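Local coordinates for protein xylulose kinase (Bifidobacterium adolescentis ATCC 15703, PDB 3I8B) that probably phosphorylates D-xylulose to D-xylulose 5-phosphate at the expense of ATP, as a kinase of the FGGY family, at residues F356-G361 against R396-R401; G364-P369 against Y499-K504; C329-S334 against D372-P377; G406-Q411 against S446-D451; D451-A456 against D487-G492. One frame throughout, in Å; residues are numbered along the deposited sequence.

Interactions 1 to 5 all lie in the C-terminal half of this kinase. Helix 396-420 is the common element: interaction 1 uses its first turns and interaction 4 its middle, with centres about 15 Å apart. Interaction 2 packs the C-terminal helix 496-506 on strand 366-368 and touches interactions 1, 3 and 4; its centre is about 11 Å from that of interaction 4. Interaction 3 starts from strand 324-330 and interaction 5 joins strands 452-455 and 486-490, two places on one mixed sheet about 24 Å apart between centres. Along the chain, interactions 1, 4 and 5 follow in series, whereas 1, 2 and 3 interleave, so sequence-distant segments are tied into one domain.

Interaction 1 of 5, residues F356-G361 against R396-R401; sequences FASKPG and RENLAR
Arg401 leans out of helix 396-420 against the turn Ser358-Pro360, which follows helix 348-357. Its CG stands anti to the backbone N (chi1 -180°), and a bend at chi2 (65°) swings CD round. The packing is tight here. Lys359 C sits 3.7 Å above the guanidinium plane, over its centre, and Arg401 NH2 comes within 3.3 Å of Pro360 N. That nitrogen has no hydrogen to share, so this is a contact over a flat face and not a polar bond. The proline ring adds its CG at 3.5 Å from Arg401 NH2, while nearer the helix Ser358 CB rests 3.5 Å from Arg401 CB. The other side is loose: Ala357 CB meets Glu397 CG at 3.7 Å, Ala357 is exposed, and the carboxylate of Glu397 leads away from the turn. The Phe356 side chain instead turns to Ala439 and Thr442 of helix 438-448. The polar bonds of Arg401 go to neighbours, NE to Glu405 in a salt bridge and NH1 to Ala355 O. An alanine in place of Arg401 would probably leave Glu405 without its countercharge and open a gap beneath the Lys359-Pro360 peptide. Since Glu405 OE2 also accepts from Gly361 N, the arginine and its carboxylate together hold the chain on both sides of the turn, at Ala355 and Gly361, to helix 396-420.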
# COMPACT_ATOMS: atom_id res chain seq x y z
N PHE A 356 4.42 -29.71 -13.74
CA PHE A 356 3.26 -30.25 -14.43
C PHE A 356 3.38 -31.76 -14.64
O PHE A 356 2.38 -32.44 -14.85
CB PHE A 356 3.03 -29.56 -15.77
CG PHE A 356 2.66 -28.11 -15.65
CD1 PHE A 356 1.63 -27.70 -14.82
CD2 PHE A 356 3.33 -27.14 -16.40
CE1 PHE A 356 1.28 -26.36 -14.71
CE2 PHE A 356 2.98 -25.80 -16.31
CZ PHE A 356 1.95 -25.41 -15.46
N ALA A 357 4.60 -32.28 -14.61
CA ALA A 357 4.80 -33.72 -14.70
C ALA A 357 4.31 -34.43 -13.42
O ALA A 357 4.06 -35.64 -13.43
CB ALA A 357 6.25 -34.03 -14.95
N SER A 358 4.19 -33.67 -12.34
CA SER A 358 3.74 -34.18 -11.05
C SER A 358 2.21 -34.28 -10.97
O SER A 358 1.54 -34.40 -12.00
CB SER A 358 4.26 -33.27 -9.92
OG SER A 358 4.02 -33.83 -8.64
N LYS A 359 1.69 -34.21 -9.75
CA LYS A 359 0.25 -34.25 -9.50
C LYS A 359 -0.13 -33.25 -8.41
O LYS A 359 0.72 -32.85 -7.61
CB LYS A 359 -0.17 -35.66 -9.07
CG LYS A 359 0.11 -36.74 -10.08
CD LYS A 359 -0.07 -38.11 -9.46
CE LYS A 359 -1.40 -38.22 -8.70
NZ LYS A 359 -2.57 -38.29 -9.62
N PRO A 360 -1.41 -32.85 -8.36
CA PRO A 360 -1.85 -31.93 -7.31
C PRO A 360 -1.56 -32.50 -5.93
O PRO A 360 -2.05 -33.58 -5.59
CB PRO A 360 -3.36 -31.85 -7.53
CG PRO A 360 -3.55 -32.14 -8.98
CD PRO A 360 -2.50 -33.17 -9.31
N GLY A 361 -0.75 -31.79 -5.15
CA GLY A 361 -0.34 -32.30 -3.85
C GLY A 361 1.10 -32.75 -3.89
O GLY A 361 1.71 -33.01 -2.85
N ARG A 396 12.64 -34.59 -8.51
CA ARG A 396 12.61 -33.21 -9.00
C ARG A 396 11.21 -32.76 -9.39
O ARG A 396 10.83 -31.61 -9.16
CB ARG A 396 13.57 -33.04 -10.17
CG ARG A 396 15.02 -33.02 -9.76
CD ARG A 396 15.94 -33.38 -10.91
NE ARG A 396 16.60 -32.21 -11.49
CZ ARG A 396 16.48 -31.84 -12.77
NH1 ARG A 396 17.13 -30.77 -13.21
NH2 ARG A 396 15.71 -32.55 -13.60
N GLU A 397 10.44 -33.67 -9.99
CA GLU A 397 9.09 -33.34 -10.42
C GLU A 397 8.23 -32.90 -9.23
O GLU A 397 7.64 -31.81 -9.25
CB GLU A 397 8.44 -34.52 -11.14
CG GLU A 397 8.93 -34.74 -12.57
CD GLU A 397 10.08 -35.73 -12.68
OE1 GLU A 397 10.64 -36.17 -11.63
OE2 GLU A 397 10.42 -36.09 -13.83
N ASN A 398 8.18 -33.74 -8.21
CA ASN A 398 7.38 -33.46 -7.03
C ASN A 398 7.89 -32.23 -6.26
O ASN A 398 7.09 -31.44 -5.76
CB ASN A 398 7.32 -34.68 -6.11
CG ASN A 398 6.53 -35.82 -6.71
OD1 ASN A 398 6.72 -36.98 -6.33
ND2 ASN A 398 5.64 -35.50 -7.63
N LEU A 399 9.20 -32.09 -6.15
CA LEU A 399 9.76 -30.90 -5.52
C LEU A 399 9.37 -29.65 -6.30
O LEU A 399 8.93 -28.65 -5.72
CB LEU A 399 11.29 -30.98 -5.40
CG LEU A 399 11.90 -31.88 -4.32
CD1 LEU A 399 13.39 -31.95 -4.48
CD2 LEU A 399 11.56 -31.41 -2.90
N ALA A 400 9.57 -29.70 -7.62
CA ALA A 400 9.18 -28.60 -8.50
C ALA A 400 7.74 -28.20 -8.21
O ALA A 400 7.44 -27.04 -7.98
CB ALA A 400 9.34 -29.01 -9.95
N ARG A 401 6.85 -29.19 -8.22
CA ARG A 401 5.43 -28.96 -7.99
C ARG A 401 5.18 -28.38 -6.59
O ARG A 401 4.28 -27.56 -6.41
CB ARG A 401 4.65 -30.26 -8.20
CG ARG A 401 3.15 -30.16 -7.99
CD ARG A 401 2.50 -29.24 -9.03
NE ARG A 401 1.05 -29.35 -9.02
CZ ARG A 401 0.32 -29.89 -9.99
NH1 ARG A 401 0.91 -30.38 -11.07
NH2 ARG A 401 -1.00 -29.94 -9.88

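Interaction 2 of 5, residues G364-P369 against Y499-K504; sequences GITLVP and YEAYAK
Leu367 O, the polar atom closest to the other segment, meets the edge of the Tyr502 ring, near its plane, 3.3 Å from CE2 and 3.5 Å from CD2. The oxygen is buried by this contact and has no hydrogen-bonding partner in the model, and the ring edge lies against it. Pro369 comes to the same edge: its CD lies in the plane of the ring, 3.4 Å from Tyr502 OH, and the two side chains cross at about a right angle. The tyrosine CG stands anti to the backbone N (chi1 177°), and the ring beyond it reaches the strand. Val368 adds a looser apolar touch, CG2 to Tyr502 CE2 at 4.4 Å. The strand 366-368 is one arm of a two-stranded antiparallel sheet, paired with strand 385-387 through backbone bonds of Thr366 with Ser387 and of Val368 with Thr385. The C-terminal helix 496-506 packs on strand 366-368 of this small sheet, the axes of strand 366-368 and helix 499-504 approaching to 8.3 Å at an angle of 52°. At the start of the strand, Thr366 faces the helix backbone, its CG2 3.8 Å from Tyr502 CA, while Thr366 OG1 lies 4.0 Å from Ala501 CB. An alanine in place of Tyr502 would probably open a gap beside Pro369 and leave Leu367 O without its ring cover. The tyrosine also touches Cys409 and Ser410 of helix 396-420.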
# COMPACT_ATOMS: atom_id res chain seq x y z
N GLY A 364 2.56 -35.68 -1.94
CA GLY A 364 2.72 -35.61 -0.49
C GLY A 364 3.72 -34.61 0.03
O GLY A 364 3.76 -34.34 1.23
N ILE A 365 4.54 -34.04 -0.85
CA ILE A 365 5.50 -33.04 -0.42
C ILE A 365 4.87 -31.66 -0.31
O ILE A 365 4.21 -31.18 -1.24
CB ILE A 365 6.69 -32.96 -1.38
CG1 ILE A 365 7.45 -34.29 -1.40
CG2 ILE A 365 7.60 -31.79 -1.01
CD1 ILE A 365 8.56 -34.33 -2.45
N THR A 366 5.09 -31.02 0.83
CA THR A 366 4.58 -29.68 1.06
C THR A 366 5.73 -28.73 1.37
O THR A 366 6.62 -29.05 2.17
CB THR A 366 3.61 -29.66 2.24
OG1 THR A 366 2.47 -30.46 1.92
CG2 THR A 366 3.16 -28.24 2.54
N LEU A 367 5.72 -27.57 0.72
CA LEU A 367 6.65 -26.50 1.03
C LEU A 367 5.92 -25.40 1.78
O LEU A 367 4.88 -24.93 1.31
CB LEU A 367 7.23 -25.91 -0.26
CG LEU A 367 8.04 -24.62 -0.07
CD1 LEU A 367 9.22 -24.86 0.89
CD2 LEU A 367 8.52 -24.05 -1.41
N VAL A 368 6.43 -25.02 2.95
CA VAL A 368 6.02 -23.79 3.61
C VAL A 368 7.13 -22.79 3.36
O VAL A 368 8.19 -22.84 3.99
CB VAL A 368 5.79 -23.96 5.13
CG1 VAL A 368 5.44 -22.61 5.79
CG2 VAL A 368 4.70 -24.98 5.39
N PRO A 369 6.91 -21.87 2.41
CA PRO A 369 8.00 -21.12 1.80
C PRO A 369 8.42 -19.87 2.56
O PRO A 369 8.55 -18.82 1.93
CB PRO A 369 7.41 -20.68 0.46
CG PRO A 369 5.92 -20.98 0.53
CD PRO A 369 5.60 -21.40 1.93
N TYR A 499 -4.22 -27.17 -0.35
CA TYR A 499 -4.15 -26.18 0.72
C TYR A 499 -4.36 -26.77 2.12
O TYR A 499 -3.78 -26.29 3.09
CB TYR A 499 -5.15 -25.04 0.47
CG TYR A 499 -5.22 -24.05 1.61
CD1 TYR A 499 -4.16 -23.20 1.89
CD2 TYR A 499 -6.35 -23.98 2.41
CE1 TYR A 499 -4.23 -22.30 2.94
CE2 TYR A 499 -6.43 -23.08 3.46
CZ TYR A 499 -5.37 -22.25 3.72
OH TYR A 499 -5.46 -21.36 4.76
N GLU A 500 -5.20 -27.80 2.24
CA GLU A 500 -5.41 -28.44 3.54
C GLU A 500 -4.12 -29.05 4.09
O GLU A 500 -3.85 -28.96 5.29
CB GLU A 500 -6.55 -29.46 3.48
CG GLU A 500 -7.93 -28.81 3.32
CD GLU A 500 -9.08 -29.81 3.16
OE1 GLU A 500 -8.83 -30.93 2.65
OE2 GLU A 500 -10.23 -29.47 3.53
N ALA A 501 -3.32 -29.64 3.21
CA ALA A 501 -2.00 -30.17 3.57
C ALA A 501 -1.04 -29.04 3.95
O ALA A 501 -0.28 -29.16 4.92
CB ALA A 501 -1.42 -30.99 2.43
N TYR A 502 -1.07 -27.96 3.19
CA TYR A 502 -0.23 -26.80 3.44
C TYR A 502 -0.55 -26.23 4.81
O TYR A 502 0.35 -25.90 5.58
CB TYR A 502 -0.47 -25.74 2.37
CG TYR A 502 0.30 -24.45 2.58
CD1 TYR A 502 -0.23 -23.41 3.34
CD2 TYR A 502 1.56 -24.27 2.01
CE1 TYR A 502 0.47 -22.23 3.53
CE2 TYR A 502 2.27 -23.09 2.20
CZ TYR A 502 1.72 -22.08 2.96
OH TYR A 502 2.43 -20.91 3.15
N ALA A 503 -1.84 -26.11 5.12
CA ALA A 503 -2.25 -25.52 6.39
C ALA A 503 -1.74 -26.35 7.56
O ALA A 503 -1.24 -25.79 8.54
CB ALA A 503 -3.76 -25.35 6.45
N LYS A 504 -1.88 -27.67 7.46
CA LYS A 504 -1.33 -28.55 8.48
C LYS A 504 0.15 -28.26 8.67
O LYS A 504 0.59 -27.96 9.78
CB LYS A 504 -1.55 -30.02 8.12
CG LYS A 504 -2.98 -30.51 8.36
CD LYS A 504 -3.11 -32.01 8.13
CE LYS A 504 -4.55 -32.49 8.35
NZ LYS A 504 -5.45 -32.14 7.22

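Interaction 3 of 5, residues C329-S334 against D372-P377; sequences CTINGS and DGERTP
Glu374 turns its carboxylate to the backbone of Ile331 and Asn332, and each oxygen takes a separate N-H on its syn side. Ile331 N donates to Glu374 OE1 at 2.8 Å, and Asn332 N to Glu374 OE2 at 2.7 Å, the latter fairly straight (159°). The amide of Asn332 adds a third bond, ND2 to Glu374 OE2 at 3.1 Å, from above the carboxylate plane and on the same face as Asn332 N. Glu374 OE1 also accepts from its own neighbour Arg375 N, on the anti side, so each oxygen has two donors, which together limit the rotation of the group. A bend at chi2 (-56°) helps to bring the carboxylate there. A water links Glu374 OE2 with Asn332 O, and Asn332 ND2 in turn is bonded to Phe371 O.

Beyond this core, Thr376 OG1 donates to Cys329 O at 2.9 Å. Arg375 lays one face of its guanidinium over Cys329 CB, 4.0 Å above the plane, and Ile331 CD1 packs 3.9 Å from Arg375 CG. Thr330 OG1 turns instead to Gln411 of helix 396-420. The arrangement ties the end of sheet strand 324-330 to the loop 372-377, whose Arg375 side chain lies about 7 Å from that of His75, a predicted substrate-binding residue of this actin-like kinase fold.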
# COMPACT_ATOMS: atom_id res chain seq x y z
N CYS A 329 0.89 -8.43 3.20
CA CYS A 329 2.17 -8.54 2.51
C CYS A 329 2.84 -9.89 2.78
O CYS A 329 2.87 -10.36 3.91
CB CYS A 329 3.11 -7.41 2.91
SG CYS A 329 2.46 -5.78 2.53
N THR A 330 3.37 -10.50 1.72
CA THR A 330 4.15 -11.71 1.86
C THR A 330 5.58 -11.45 1.37
O THR A 330 5.79 -10.91 0.28
CB THR A 330 3.52 -12.89 1.08
OG1 THR A 330 3.10 -12.44 -0.22
CG2 THR A 330 2.31 -13.44 1.83
N ILE A 331 6.56 -11.80 2.19
CA ILE A 331 7.96 -11.67 1.79
C ILE A 331 8.21 -12.53 0.56
O ILE A 331 8.89 -12.13 -0.39
CB ILE A 331 8.91 -12.19 2.88
CG1 ILE A 331 8.72 -11.39 4.18
CG2 ILE A 331 10.36 -12.14 2.39
CD1 ILE A 331 9.29 -10.00 4.11
N ASN A 332 7.64 -13.72 0.60
CA ASN A 332 7.92 -14.71 -0.42
C ASN A 332 6.84 -14.83 -1.48
O ASN A 332 5.79 -15.44 -1.27
CB ASN A 332 8.22 -16.06 0.23
CG ASN A 332 9.45 -15.98 1.12
OD1 ASN A 332 10.58 -16.01 0.64
ND2 ASN A 332 9.22 -15.85 2.42
N GLY A 333 7.12 -14.23 -2.63
CA GLY A 333 6.24 -14.37 -3.77
C GLY A 333 6.99 -15.12 -4.84
O GLY A 333 7.36 -16.28 -4.66
N SER A 334 7.24 -14.44 -5.95
CA SER A 334 7.96 -15.01 -7.07
C SER A 334 9.34 -15.52 -6.66
O SER A 334 9.86 -16.46 -7.27
CB SER A 334 8.11 -13.94 -8.16
OG SER A 334 8.80 -14.46 -9.26
N ASP A 372 13.56 -16.71 4.73
CA ASP A 372 13.86 -15.44 5.39
C ASP A 372 12.67 -14.90 6.19
O ASP A 372 12.52 -13.69 6.34
CB ASP A 372 14.32 -14.41 4.36
CG ASP A 372 15.48 -14.92 3.51
OD1 ASP A 372 16.62 -14.93 4.00
OD2 ASP A 372 15.24 -15.32 2.35
N GLY A 373 11.82 -15.79 6.70
CA GLY A 373 10.68 -15.40 7.50
C GLY A 373 9.47 -15.01 6.67
O GLY A 373 9.45 -15.21 5.46
N GLU A 374 8.44 -14.48 7.33
CA GLU A 374 7.27 -13.95 6.63
C GLU A 374 6.62 -12.78 7.36
O GLU A 374 6.71 -12.69 8.60
CB GLU A 374 6.20 -15.03 6.37
CG GLU A 374 6.18 -15.60 4.95
CD GLU A 374 6.01 -14.54 3.88
OE1 GLU A 374 5.56 -13.41 4.22
OE2 GLU A 374 6.31 -14.83 2.70
N ARG A 375 6.00 -11.90 6.58
CA ARG A 375 5.14 -10.84 7.10
C ARG A 375 3.77 -11.43 7.42
O ARG A 375 3.18 -11.14 8.46
CB ARG A 375 4.98 -9.73 6.06
CG ARG A 375 6.12 -8.72 5.96
CD ARG A 375 6.02 -7.62 7.02
NE ARG A 375 4.75 -6.87 6.96
CZ ARG A 375 4.56 -5.75 6.26
NH1 ARG A 375 5.55 -5.22 5.55
NH2 ARG A 375 3.37 -5.15 6.28
N THR A 376 3.24 -12.25 6.51
CA THR A 376 1.94 -12.88 6.70
C THR A 376 2.07 -14.38 6.42
O THR A 376 2.37 -14.78 5.29
CB THR A 376 0.88 -12.27 5.75
OG1 THR A 376 0.84 -10.84 5.92
CG2 THR A 376 -0.50 -12.84 6.04
N PRO A 377 1.89 -15.22 7.46
CA PRO A 377 1.57 -14.86 8.85
C PRO A 377 2.77 -14.17 9.51
O PRO A 377 3.84 -14.14 8.92
CB PRO A 377 1.32 -16.22 9.53
CG PRO A 377 1.59 -17.30 8.48
CD PRO A 377 2.28 -16.64 7.33
O HOH W 1 4.76 -16.72 0.93

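Interaction 4 of 5, residues G406-Q411 against S446-D451; sequences GLLCSQ and SILGMD
Among the residues that touch, Gln411 alone has a flat side-chain group, and its amide turns away from Leu448 to bond Thr330 OG1 through NE2. What it offers across the contact is aliphatic: Gln411 CB lies 4.4 Å from Leu448 CD2, and no ring face takes part. The rest is mostly carbon and sulphur. Ile447 thrusts its CG1 arm at helix 396-420, where Ile447 CG1 comes to 3.3 Å from Leu408 CB, closer than ordinary van der Waals contact. Beyond it, Ile447 CD1 wedges against Cys409, 3.3 Å from SG and equally near CA. The chi1 of Ile447 is 114°, away from any staggered position, so the side chain looks strained, and the exact tightness of these contacts is somewhat doubtful. Leu448 is placed more comfortably. Its CD2 lies 3.7 Å from Leu408 O, and its CG makes a loose touch with Leu408 CD1. Cys409 also touches Val498 and Tyr502 of helix 496-506, so it packs against two other helices; Leu407 and Gln411 pack on strand 288-293, which Leu448 also reaches through Ile291. Helix 438-448 stops at Gly449, the first residue to leave helical angles, with a phi of 95°; a side chain there would jam against the preceding carbonyl. The chain then turns back into strand 452-455, parallel to its neighbour 427-431. This is a beta-alpha-beta crossover, its helix packed against helix 396-420 beside the sheet of the C-terminal half.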
# COMPACT_ATOMS: atom_id res chain seq x y z
N GLY A 406 3.49 -24.24 -3.17
CA GLY A 406 3.79 -23.52 -1.95
C GLY A 406 3.54 -22.04 -2.14
O GLY A 406 2.93 -21.40 -1.30
N LEU A 407 4.03 -21.49 -3.24
CA LEU A 407 3.81 -20.10 -3.58
C LEU A 407 2.31 -19.78 -3.56
O LEU A 407 1.89 -18.85 -2.89
CB LEU A 407 4.40 -19.80 -4.97
CG LEU A 407 4.35 -18.37 -5.52
CD1 LEU A 407 5.33 -18.23 -6.66
CD2 LEU A 407 2.95 -18.00 -5.97
N LEU A 408 1.53 -20.57 -4.27
CA LEU A 408 0.08 -20.35 -4.38
C LEU A 408 -0.66 -20.56 -3.07
O LEU A 408 -1.60 -19.82 -2.77
CB LEU A 408 -0.53 -21.25 -5.45
CG LEU A 408 -0.38 -20.74 -6.89
CD1 LEU A 408 -1.09 -19.41 -7.07
CD2 LEU A 408 1.09 -20.61 -7.23
N CYS A 409 -0.25 -21.56 -2.30
CA CYS A 409 -0.86 -21.87 -1.01
C CYS A 409 -0.71 -20.74 0.01
O CYS A 409 -1.62 -20.51 0.81
CB CYS A 409 -0.30 -23.17 -0.43
SG CYS A 409 -1.06 -24.66 -1.14
N SER A 410 0.44 -20.08 0.01
CA SER A 410 0.68 -18.94 0.88
C SER A 410 -0.32 -17.83 0.55
O SER A 410 -0.92 -17.24 1.44
CB SER A 410 2.10 -18.41 0.70
OG SER A 410 2.27 -17.17 1.37
N GLN A 411 -0.50 -17.55 -0.74
CA GLN A 411 -1.46 -16.53 -1.16
C GLN A 411 -2.88 -16.93 -0.75
O GLN A 411 -3.67 -16.08 -0.32
CB GLN A 411 -1.36 -16.26 -2.66
CG GLN A 411 -0.05 -15.63 -3.12
CD GLN A 411 0.35 -14.42 -2.27
OE1 GLN A 411 -0.50 -13.64 -1.84
NE2 GLN A 411 1.64 -14.25 -2.04
N SER A 446 -7.24 -23.66 -9.28
CA SER A 446 -7.25 -24.91 -8.53
C SER A 446 -6.98 -24.71 -7.04
O SER A 446 -7.77 -25.14 -6.19
CB SER A 446 -6.20 -25.87 -9.13
OG SER A 446 -5.86 -26.91 -8.24
N ILE A 447 -5.87 -24.07 -6.72
CA ILE A 447 -5.48 -23.99 -5.32
C ILE A 447 -6.06 -22.75 -4.60
O ILE A 447 -6.38 -22.82 -3.41
CB ILE A 447 -3.94 -24.25 -5.10
CG1 ILE A 447 -3.20 -23.02 -4.58
CG2 ILE A 447 -3.27 -24.91 -6.33
CD1 ILE A 447 -3.19 -22.99 -3.09
N LEU A 448 -6.26 -21.64 -5.31
CA LEU A 448 -6.91 -20.48 -4.70
C LEU A 448 -8.39 -20.76 -4.44
O LEU A 448 -8.99 -20.21 -3.52
CB LEU A 448 -6.74 -19.22 -5.55
CG LEU A 448 -5.31 -18.72 -5.72
CD1 LEU A 448 -5.30 -17.42 -6.49
CD2 LEU A 448 -4.65 -18.55 -4.36
N GLY A 449 -8.96 -21.64 -5.25
CA GLY A 449 -10.30 -22.13 -5.01
C GLY A 449 -11.41 -21.40 -5.75
O GLY A 449 -12.57 -21.55 -5.40
N MSE A 450 -11.03 -20.62 -6.76
CA MSE A 450 -11.97 -19.81 -7.55
C MSE A 450 -11.37 -19.47 -8.90
O MSE A 450 -10.18 -19.67 -9.13
CB MSE A 450 -12.24 -18.46 -6.89
CG MSE A 450 -13.08 -18.47 -5.66
SE MSE A 450 -13.38 -16.62 -5.07
CE MSE A 450 -14.75 -17.04 -3.74
N ASP A 451 -12.20 -18.90 -9.77
CA ASP A 451 -11.74 -18.23 -10.98
C ASP A 451 -10.72 -17.17 -10.61
O ASP A 451 -10.82 -16.52 -9.57
CB ASP A 451 -12.92 -17.55 -11.67
CG ASP A 451 -13.82 -18.53 -12.39
OD1 ASP A 451 -13.63 -19.76 -12.24
OD2 ASP A 451 -14.72 -18.07 -13.13

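Interaction 5 of 5, residues D451-A456 against D487-G492; sequences DVTRPA and DGVETG
Val452 and Glu490 form an antiparallel hydrogen-bonded pair, with Val452 N to Glu490 O at 2.9 Å and Glu490 N to Val452 O at 2.8 Å. Two residues along, Arg454 N donates to Gly488 O at 2.7 Å, nearly along the C=O axis. Arg454 O takes two donors, Asp487 N at 2.7 Å and, weakly, Gly488 N.

Charge adds to the backbone pairing. Arg454 bends at chi3 (-60°), which places NE, and this NE forms a salt bridge with Glu490 OE2 at 2.8 Å; that oxygen crowds another atom of the model, so the detail is less sure. One guanidinium face lies over Gly488 N, offset toward the rim. A CB on Gly488 would clash with Arg454 NH2, so the glycine suits the arginine above it. A water accepts from Arg454 NH1 and reaches Asp487 OD2 weakly. Arg441 brings a like charge close to Arg454, which the nearby carboxylates probably help to offset.

Van der Waals contacts of side chains complete the pairing. On the face of Thr453 and Val489, the threonine OG1 lies 4.1 Å from Val489 CG2. Past the end of the strand pairing, Asp451 and Thr491 lie side by side, pointing the same way, with Asp451 OD1 3.5 Å from Thr491 CG2. Strand 486-490 is an outermost strand of the mixed sheet, and its Asp487 and Gly488, both facing Arg454, make a classic beta bulge.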
# COMPACT_ATOMS: atom_id res chain seq x y z
N ASP A 451 -12.20 -18.90 -9.77
CA ASP A 451 -11.74 -18.23 -10.98
C ASP A 451 -10.72 -17.17 -10.61
O ASP A 451 -10.82 -16.52 -9.57
CB ASP A 451 -12.92 -17.55 -11.67
CG ASP A 451 -13.82 -18.53 -12.39
OD1 ASP A 451 -13.63 -19.76 -12.24
OD2 ASP A 451 -14.72 -18.07 -13.13
N VAL A 452 -9.73 -16.98 -11.47
CA VAL A 452 -8.73 -15.95 -11.28
C VAL A 452 -8.71 -15.06 -12.50
O VAL A 452 -8.28 -15.48 -13.59
CB VAL A 452 -7.32 -16.54 -11.05
CG1 VAL A 452 -6.31 -15.42 -10.78
CG2 VAL A 452 -7.36 -17.50 -9.89
N THR A 453 -9.19 -13.84 -12.33
CA THR A 453 -9.20 -12.85 -13.39
C THR A 453 -7.84 -12.18 -13.55
O THR A 453 -7.20 -11.79 -12.57
CB THR A 453 -10.28 -11.77 -13.12
OG1 THR A 453 -11.58 -12.36 -13.21
CG2 THR A 453 -10.17 -10.64 -14.12
N ARG A 454 -7.40 -12.05 -14.80
CA ARG A 454 -6.15 -11.36 -15.11
C ARG A 454 -6.42 -10.06 -15.87
O ARG A 454 -6.59 -10.07 -17.09
CB ARG A 454 -5.21 -12.25 -15.92
CG ARG A 454 -4.53 -13.35 -15.11
CD ARG A 454 -3.50 -14.08 -15.94
NE ARG A 454 -4.11 -14.70 -17.11
CZ ARG A 454 -3.93 -14.26 -18.36
NH1 ARG A 454 -3.14 -13.22 -18.60
NH2 ARG A 454 -4.53 -14.88 -19.37
N PRO A 455 -6.46 -8.94 -15.14
CA PRO A 455 -6.63 -7.62 -15.77
C PRO A 455 -5.44 -7.32 -16.66
O PRO A 455 -4.33 -7.66 -16.29
CB PRO A 455 -6.64 -6.65 -14.58
CG PRO A 455 -6.99 -7.51 -13.38
CD PRO A 455 -6.36 -8.84 -13.67
N ALA A 456 -5.66 -6.70 -17.81
CA ALA A 456 -4.55 -6.32 -18.67
C ALA A 456 -3.58 -5.42 -17.90
O ALA A 456 -4.00 -4.55 -17.13
CB ALA A 456 -5.04 -5.63 -19.92
N ASP A 487 -7.20 -9.42 -19.67
CA ASP A 487 -6.39 -10.32 -20.50
C ASP A 487 -7.00 -11.71 -20.58
O ASP A 487 -6.95 -12.36 -21.62
CB ASP A 487 -4.96 -10.42 -19.98
CG ASP A 487 -4.02 -9.44 -20.63
OD1 ASP A 487 -4.27 -9.06 -21.80
OD2 ASP A 487 -3.01 -9.05 -19.99
N GLY A 488 -7.55 -12.18 -19.47
CA GLY A 488 -8.12 -13.51 -19.42
C GLY A 488 -8.63 -13.90 -18.04
O GLY A 488 -8.36 -13.22 -17.06
N VAL A 489 -9.39 -15.00 -18.00
CA VAL A 489 -9.88 -15.56 -16.74
C VAL A 489 -9.43 -17.02 -16.65
O VAL A 489 -9.73 -17.83 -17.54
CB VAL A 489 -11.42 -15.50 -16.65
CG1 VAL A 489 -11.89 -16.05 -15.31
CG2 VAL A 489 -11.94 -14.07 -16.87
N GLU A 490 -8.69 -17.36 -15.60
CA GLU A 490 -8.25 -18.74 -15.40
C GLU A 490 -9.26 -19.53 -14.57
O GLU A 490 -9.66 -19.12 -13.48
CB GLU A 490 -6.87 -18.80 -14.72
CG GLU A 490 -5.84 -17.86 -15.31
CD GLU A 490 -5.32 -18.29 -16.67
OE1 GLU A 490 -5.50 -19.47 -17.04
OE2 GLU A 490 -4.72 -17.44 -17.36
N THR A 491 -9.67 -20.67 -15.10
CA THR A 491 -10.61 -21.52 -14.39
C THR A 491 -9.97 -22.88 -14.19
O THR A 491 -9.14 -23.31 -14.99
CB THR A 491 -11.93 -21.68 -15.16
OG1 THR A 491 -11.69 -22.41 -16.37
CG2 THR A 491 -12.52 -20.31 -15.51
N GLY A 492 -10.36 -23.55 -13.12
CA GLY A 492 -9.82 -24.86 -12.83
C GLY A 492 -10.54 -25.45 -11.65
O GLY A 492 -10.86 -24.75 -10.69
O HOH W 2 -12.61 -22.35 -11.53
O HOH W 3 -2.02 -10.82 -17.16